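Local coordinates for EGF family domain-containing protein (Toxoplasma gondii, PDB 4Z80), which probably acts as an apical membrane antigen in host cell invasion, binding a RON2-type partner peptide as part of the moving junction, at residues 51-63 against 385-397. Residues are numbered along the deposited sequence; the frame is centred on the assembly and turned at random.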
ATOM      1  N   LYS A  51      -0.657  12.058 -14.104  1.00 14.47           N
ATOM      2  CA  LYS A  51      -1.533  13.120 -13.639  1.00 16.13           C
ATOM      3  C   LYS A  51      -1.163  13.514 -12.223  1.00 15.10           C
ATOM      4  O   LYS A  51      -0.496  12.765 -11.513  1.00 14.86           O
ATOM      5  CB  LYS A  51      -3.008  12.694 -13.701  1.00 22.13           C
ATOM      6  CG  LYS A  51      -3.458  11.718 -12.616  1.00 20.35           C
ATOM      7  CD  LYS A  51      -4.962  11.399 -12.689  1.00 22.91           C
ATOM      8  CE  LYS A  51      -5.871  12.631 -12.511  1.00 27.30           C
ATOM      9  NZ  LYS A  51      -5.990  13.110 -11.095  1.00 28.76           N
ATOM     10  N   SER A  52      -1.600  14.695 -11.812  1.00 14.68           N
ATOM     11  CA  SER A  52      -1.404  15.137 -10.440  1.00 13.81           C
ATOM     12  C   SER A  52      -2.711  15.002  -9.662  1.00 14.74           C
ATOM     13  O   SER A  52      -3.716  14.517 -10.198  1.00 15.53           O
ATOM     14  CB  SER A  52      -0.902  16.577 -10.423  1.00 17.92           C
ATOM     15  OG  SER A  52      -1.887  17.460 -10.921  1.00 21.26           O
ATOM     16  N   ASN A  53      -2.685  15.402  -8.395  1.00 13.51           N
ATOM     17  CA  ASN A  53      -3.896  15.475  -7.585  1.00 12.51           C
ATOM     18  C   ASN A  53      -4.637  14.140  -7.478  1.00 13.17           C
ATOM     19  O   ASN A  53      -5.868  14.085  -7.585  1.00 14.12           O
ATOM     20  CB  ASN A  53      -4.831  16.542  -8.157  1.00 15.09           C
ATOM     21  CG  ASN A  53      -5.921  16.956  -7.181  1.00 19.69           C
ATOM     22  OD1 ASN A  53      -5.698  17.023  -5.973  1.00 16.57           O
ATOM     23  ND2 ASN A  53      -7.115  17.232  -7.706  1.00 23.94           N
ATOM     24  N   VAL A  54      -3.885  13.060  -7.291  1.00 12.27           N
ATOM     25  CA  VAL A  54      -4.484  11.752  -7.029  1.00 10.64           C
ATOM     26  C   VAL A  54      -5.238  11.808  -5.701  1.00 10.99           C
ATOM     27  O   VAL A  54      -4.814  12.487  -4.767  1.00 11.71           O
ATOM     28  CB  VAL A  54      -3.405  10.638  -6.995  1.00 12.99           C
ATOM     29  CG1 VAL A  54      -3.983   9.296  -6.524  1.00 11.07           C
ATOM     30  CG2 VAL A  54      -2.779  10.481  -8.370  1.00 12.72           C
ATOM     31  N   GLY A  55      -6.357  11.097  -5.604  1.00 11.18           N
ATOM     32  CA  GLY A  55      -7.121  11.079  -4.366  1.00 10.32           C
ATOM     33  C   GLY A  55      -6.303  10.587  -3.173  1.00 10.02           C
ATOM     34  O   GLY A  55      -5.599   9.584  -3.271  1.00 12.65           O
ATOM     35  N   VAL A  56      -6.400  11.291  -2.050  1.00  9.56           N
ATOM     36  CA  VAL A  56      -5.655  10.947  -0.835  1.00 10.98           C
ATOM     37  C   VAL A  56      -6.418   9.940   0.035  1.00 11.60           C
ATOM     38  O   VAL A  56      -5.856   8.950   0.508  1.00 11.10           O
ATOM     39  CB  VAL A  56      -5.331  12.229  -0.015  1.00 10.88           C
ATOM     40  CG1 VAL A  56      -4.799  11.909   1.392  1.00  9.32           C
ATOM     41  CG2 VAL A  56      -4.342  13.091  -0.776  1.00 10.21           C
ATOM     42  N   TYR A  57      -7.704  10.185   0.250  1.00 10.63           N
ATOM     43  CA  TYR A  57      -8.527   9.262   1.010  1.00  9.80           C
ATOM     44  C   TYR A  57      -8.605   7.933   0.268  1.00  9.52           C
ATOM     45  O   TYR A  57      -8.364   6.867   0.831  1.00 10.26           O
ATOM     46  CB  TYR A  57      -9.921   9.866   1.225  1.00  9.30           C
ATOM     47  CG  TYR A  57     -10.817   9.122   2.184  1.00  9.96           C
ATOM     48  CD1 TYR A  57     -10.506   9.036   3.542  1.00 10.64           C
ATOM     49  CD2 TYR A  57     -11.998   8.541   1.751  1.00 12.13           C
ATOM     50  CE1 TYR A  57     -11.341   8.366   4.430  1.00 12.22           C
ATOM     51  CE2 TYR A  57     -12.836   7.881   2.635  1.00  9.75           C
ATOM     52  CZ  TYR A  57     -12.510   7.805   3.967  1.00 11.72           C
ATOM     53  OH  TYR A  57     -13.354   7.138   4.833  1.00 15.16           O
ATOM     54  N   VAL A  58      -8.961   8.029  -1.009  1.00  9.28           N
ATOM     55  CA  VAL A  58      -9.011   6.904  -1.929  1.00 10.58           C
ATOM     56  C   VAL A  58      -8.307   7.328  -3.217  1.00 10.54           C
ATOM     57  O   VAL A  58      -8.720   8.309  -3.844  1.00 10.02           O
ATOM     58  CB  VAL A  58     -10.466   6.495  -2.232  1.00 10.79           C
ATOM     59  CG1 VAL A  58     -10.515   5.469  -3.362  1.00 11.89           C
ATOM     60  CG2 VAL A  58     -11.112   5.954  -0.983  1.00 11.83           C
ATOM     61  N   GLY A  59      -7.248   6.612  -3.598  1.00 11.37           N
ATOM     62  CA  GLY A  59      -6.466   6.955  -4.774  1.00  9.53           C
ATOM     63  C   GLY A  59      -6.447   5.838  -5.790  1.00 10.96           C
ATOM     64  O   GLY A  59      -6.093   4.711  -5.461  1.00 10.25           O
ATOM     65  N   TYR A  60      -6.836   6.163  -7.022  1.00 10.31           N
ATOM     66  CA  TYR A  60      -6.898   5.205  -8.119  1.00 12.66           C
ATOM     67  C   TYR A  60      -6.350   5.802  -9.401  1.00 11.43           C
ATOM     68  O   TYR A  60      -6.525   6.995  -9.673  1.00 13.31           O
ATOM     69  CB  TYR A  60      -8.342   4.763  -8.416  1.00 11.10           C
ATOM     70  CG  TYR A  60      -9.065   4.016  -7.329  1.00 10.51           C
ATOM     71  CD1 TYR A  60      -8.490   2.932  -6.690  1.00  9.59           C
ATOM     72  CD2 TYR A  60     -10.338   4.393  -6.952  1.00 11.74           C
ATOM     73  CE1 TYR A  60      -9.161   2.251  -5.688  1.00 11.72           C
ATOM     74  CE2 TYR A  60     -11.025   3.717  -5.955  1.00 12.58           C
ATOM     75  CZ  TYR A  60     -10.434   2.651  -5.321  1.00 10.70           C
ATOM     76  OH  TYR A  60     -11.108   1.981  -4.326  1.00 11.90           O
ATOM     77  N   SER A  61      -5.745   4.949 -10.217  1.00 11.35           N
ATOM     78  CA  SER A  61      -5.541   5.265 -11.622  1.00 12.32           C
ATOM     79  C   SER A  61      -5.719   3.995 -12.436  1.00 10.85           C
ATOM     80  O   SER A  61      -5.751   2.893 -11.890  1.00 11.89           O
ATOM     81  CB  SER A  61      -4.164   5.869 -11.863  1.00 15.33           C
ATOM     82  OG  SER A  61      -3.153   4.907 -11.643  1.00 15.52           O
ATOM     83  N   GLU A  62      -5.857   4.143 -13.745  1.00 13.87           N
ATOM     84  CA  GLU A  62      -6.050   2.987 -14.597  1.00 14.38           C
ATOM     85  C   GLU A  62      -4.883   2.020 -14.510  1.00 13.69           C
ATOM     86  O   GLU A  62      -3.722   2.420 -14.581  1.00 14.35           O
ATOM     87  CB  GLU A  62      -6.245   3.423 -16.046  1.00 16.51           C
ATOM     88  CG  GLU A  62      -7.617   4.040 -16.326  1.00 16.59           C
ATOM     89  CD  GLU A  62      -7.787   5.450 -15.787  1.00 19.18           C
ATOM     90  OE1 GLU A  62      -6.781   6.093 -15.411  1.00 20.20           O
ATOM     91  OE2 GLU A  62      -8.947   5.913 -15.739  1.00 21.60           O
ATOM     92  N   MET A  63      -5.205   0.745 -14.350  1.00 12.70           N
ATOM     93  CA  MET A  63      -4.192  -0.286 -14.352  1.00 13.16           C
ATOM     94  C   MET A  63      -3.270  -0.095 -15.553  1.00 13.33           C
ATOM     95  O   MET A  63      -3.721   0.043 -16.693  1.00 14.10           O
ATOM     96  CB  MET A  63      -4.831  -1.674 -14.372  1.00 15.39           C
ATOM     97  CG  MET A  63      -3.827  -2.826 -14.505  1.00 15.23           C
ATOM     98  SD  MET A  63      -2.584  -2.902 -13.196  1.00 15.56           S
ATOM     99  CE  MET A  63      -3.565  -3.525 -11.824  1.00 15.43           C
ATOM    100  N   LEU A 385     -10.105  15.916   8.345  1.00 10.26           N
ATOM    101  CA  LEU A 385      -9.323  16.423   7.221  1.00 10.69           C
ATOM    102  C   LEU A 385      -9.097  15.327   6.166  1.00 10.56           C
ATOM    103  O   LEU A 385      -9.332  15.528   4.979  1.00 10.69           O
ATOM    104  CB  LEU A 385      -7.978  16.971   7.706  1.00 10.43           C
ATOM    105  CG  LEU A 385      -7.017  17.424   6.604  1.00  9.78           C
ATOM    106  CD1 LEU A 385      -7.613  18.568   5.788  1.00 11.80           C
ATOM    107  CD2 LEU A 385      -5.685  17.835   7.211  1.00 12.11           C
ATOM    108  N   PHE A 386      -8.652  14.162   6.622  1.00 11.78           N
ATOM    109  CA  PHE A 386      -8.438  13.003   5.761  1.00  9.85           C
ATOM    110  C   PHE A 386      -9.712  12.635   4.994  1.00  9.63           C
ATOM    111  O   PHE A 386      -9.679  12.423   3.776  1.00 11.16           O
ATOM    112  CB  PHE A 386      -7.947  11.837   6.637  1.00 10.45           C
ATOM    113  CG  PHE A 386      -7.730  10.531   5.916  1.00  9.16           C
ATOM    114  CD1 PHE A 386      -6.945  10.451   4.777  1.00  9.20           C
ATOM    115  CD2 PHE A 386      -8.270   9.361   6.434  1.00 10.83           C
ATOM    116  CE1 PHE A 386      -6.730   9.238   4.160  1.00 10.93           C
ATOM    117  CE2 PHE A 386      -8.058   8.144   5.818  1.00  9.06           C
ATOM    118  CZ  PHE A 386      -7.292   8.083   4.676  1.00 10.82           C
ATOM    119  N   MET A 387     -10.829  12.579   5.717  1.00 10.88           N
ATOM    120  CA  MET A 387     -12.110  12.179   5.134  1.00 10.40           C
ATOM    121  C   MET A 387     -12.706  13.243   4.211  1.00 11.87           C
ATOM    122  O   MET A 387     -13.598  12.932   3.432  1.00 12.19           O
ATOM    123  CB  MET A 387     -13.106  11.847   6.246  1.00 13.23           C
ATOM    124  CG  MET A 387     -12.672  10.696   7.141  1.00 15.45           C
ATOM    125  SD  MET A 387     -13.621  10.557   8.677  1.00 18.36           S
ATOM    126  CE  MET A 387     -15.073   9.723   8.067  1.00 16.78           C
ATOM    127  N   LEU A 388     -12.214  14.478   4.301  1.00 10.99           N
ATOM    128  CA  LEU A 388     -12.705  15.598   3.497  1.00 11.64           C
ATOM    129  C   LEU A 388     -11.682  16.048   2.449  1.00 10.99           C
ATOM    130  O   LEU A 388     -11.798  17.133   1.879  1.00 10.90           O
ATOM    131  CB  LEU A 388     -13.058  16.782   4.410  1.00 11.59           C
ATOM    132  CG  LEU A 388     -14.178  16.599   5.431  1.00 12.66           C
ATOM    133  CD1 LEU A 388     -14.287  17.831   6.317  1.00 12.62           C
ATOM    134  CD2 LEU A 388     -15.497  16.323   4.719  1.00 14.56           C
ATOM    135  N   SER A 389     -10.685  15.213   2.175  1.00 12.23           N
ATOM    136  CA  SER A 389      -9.578  15.645   1.329  1.00  9.91           C
ATOM    137  C   SER A 389      -9.879  15.423  -0.152  1.00 10.27           C
ATOM    138  O   SER A 389     -10.376  16.335  -0.822  1.00 11.56           O
ATOM    139  CB  SER A 389      -8.270  14.942   1.761  1.00 10.64           C
ATOM    140  OG  SER A 389      -8.341  13.527   1.653  1.00 11.46           O
ATOM    141  N   SER A 390      -9.579  14.243  -0.674  1.00  9.78           N
ATOM    142  CA  SER A 390      -9.834  13.963  -2.077  1.00 10.65           C
ATOM    143  C   SER A 390     -10.013  12.477  -2.251  1.00  9.59           C
ATOM    144  O   SER A 390      -9.530  11.681  -1.444  1.00 10.50           O
ATOM    145  CB  SER A 390      -8.707  14.490  -2.968  1.00 11.69           C
ATOM    146  OG  SER A 390      -7.448  13.966  -2.576  1.00 12.29           O
ATOM    147  N   ALA A 391     -10.745  12.097  -3.287  1.00 11.26           N
ATOM    148  CA  ALA A 391     -11.041  10.699  -3.515  1.00 10.83           C
ATOM    149  C   ALA A 391     -11.336  10.449  -4.976  1.00 13.64           C
ATOM    150  O   ALA A 391     -12.047  11.221  -5.623  1.00 14.50           O
ATOM    151  CB  ALA A 391     -12.208  10.257  -2.672  1.00 12.06           C
ATOM    152  N   ASP A 392     -10.771   9.370  -5.490  1.00 10.46           N
ATOM    153  CA  ASP A 392     -11.087   8.902  -6.829  1.00 10.59           C
ATOM    154  C   ASP A 392     -12.250   7.905  -6.719  1.00 11.54           C
ATOM    155  O   ASP A 392     -12.684   7.567  -5.624  1.00 13.88           O
ATOM    156  CB  ASP A 392      -9.833   8.297  -7.474  1.00 11.60           C
ATOM    157  CG  ASP A 392      -8.711   9.317  -7.603  1.00 13.43           C
ATOM    158  OD1 ASP A 392      -9.009  10.460  -8.019  1.00 16.52           O
ATOM    159  OD2 ASP A 392      -7.544   9.004  -7.275  1.00 13.02           O
ATOM    160  N   GLY A 393     -12.780   7.468  -7.856  1.00 11.95           N
ATOM    161  CA  GLY A 393     -13.901   6.538  -7.869  1.00 12.52           C
ATOM    162  C   GLY A 393     -15.287   7.167  -7.842  1.00 14.12           C
ATOM    163  O   GLY A 393     -16.274   6.450  -7.666  1.00 15.32           O
ATOM    164  N   SER A 394     -15.346   8.492  -7.986  1.00 11.82           N
ATOM    165  CA  SER A 394     -16.595   9.252  -8.200  1.00 14.33           C
ATOM    166  C   SER A 394     -17.541   9.368  -7.009  1.00 11.35           C
ATOM    167  O   SER A 394     -17.939  10.476  -6.644  1.00 13.32           O
ATOM    168  CB  SER A 394     -17.382   8.660  -9.373  1.00 14.65           C
ATOM    169  OG  SER A 394     -16.668   8.815 -10.585  1.00 19.75           O
ATOM    170  N   SER A 395     -17.909   8.255  -6.390  1.00 13.30           N
ATOM    171  CA  SER A 395     -19.061   8.270  -5.503  1.00 13.05           C
ATOM    172  C   SER A 395     -18.890   9.108  -4.233  1.00 13.13           C
ATOM    173  O   SER A 395     -19.882   9.578  -3.678  1.00 13.37           O
ATOM    174  CB  SER A 395     -19.442   6.841  -5.133  1.00 16.74           C
ATOM    175  OG  SER A 395     -18.394   6.190  -4.462  1.00 25.59           O
ATOM    176  N   LEU A 396     -17.654   9.319  -3.778  1.00 12.20           N
ATOM    177  CA  LEU A 396     -17.404  10.121  -2.575  1.00 12.31           C
ATOM    178  C   LEU A 396     -17.197  11.622  -2.842  1.00 14.12           C
ATOM    179  O   LEU A 396     -16.888  12.387  -1.923  1.00 13.36           O
ATOM    180  CB  LEU A 396     -16.182   9.565  -1.838  1.00 13.22           C
ATOM    181  CG  LEU A 396     -16.393   8.210  -1.172  1.00 14.25           C
ATOM    182  CD1 LEU A 396     -15.090   7.610  -0.671  1.00 18.80           C
ATOM    183  CD2 LEU A 396     -17.380   8.303  -0.038  1.00 16.49           C
ATOM    184  N   SER A 397     -17.389  12.053  -4.087  1.00 11.95           N
ATOM    185  CA  SER A 397     -17.130  13.448  -4.451  1.00 12.48           C
ATOM    186  C   SER A 397     -17.969  14.464  -3.665  1.00 15.27           C
ATOM    187  O   SER A 397     -17.555  15.616  -3.478  1.00 15.54           O
ATOM    188  CB  SER A 397     -17.360  13.645  -5.953  1.00 14.84           C
ATOM    189  OG  SER A 397     -18.741  13.536  -6.256  1.00 15.50           O
TER
HETATM  190  O   HOH W   1      -6.899  11.081  -9.793  1.00 26.22           O
HETATM  191  O   HOH W   2      -5.430  15.000  -3.958  1.00 11.92           O
HETATM  192  O   HOH W   3      -8.498  13.062  -6.937  1.00 26.53           O
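The loop leading into strand 60-62 packs against the segment that follows helix 378-387, in a region consistent with a PAN-type domain of the AMA1 family. Asp392 and Ser390 bond to this loop through both side chain and backbone. Asp392 OD2 takes two backbone N-H groups. Tyr60 N, 2.9 Å away, approaches on the anti lone pair in a nearly straight bond, whereas Gly55 N comes from above the carboxylate plane. Asp392 N returns a bond to Val58 O at 2.8 Å. Two residues earlier, Ser390 takes Val56 N on OG and Tyr57 N on O, each at 2.9 Å. Tyr57, its CG anti to the backbone N (chi1 -171°), turns its ring edge onto a face of Phe386 in a T-shaped stack, with planes at 65°. Tyr57 CD1 sits over the centre of the Phe386 ring, 3.5 Å from Phe386 CE2. Leu396 CD1 lies at the Tyr57 ring edge. Lys322 makes a cation-pi contact with Phe386. Water bridges link Asp392 OD1 to Lys51 NZ and to Asn53 O. One carboxylate oxygen, OD2, thus satisfies two amides of buried residues, while OD1 takes two waters. The two N-H donors and the water-linked lysine would probably favour the ionised carboxylate.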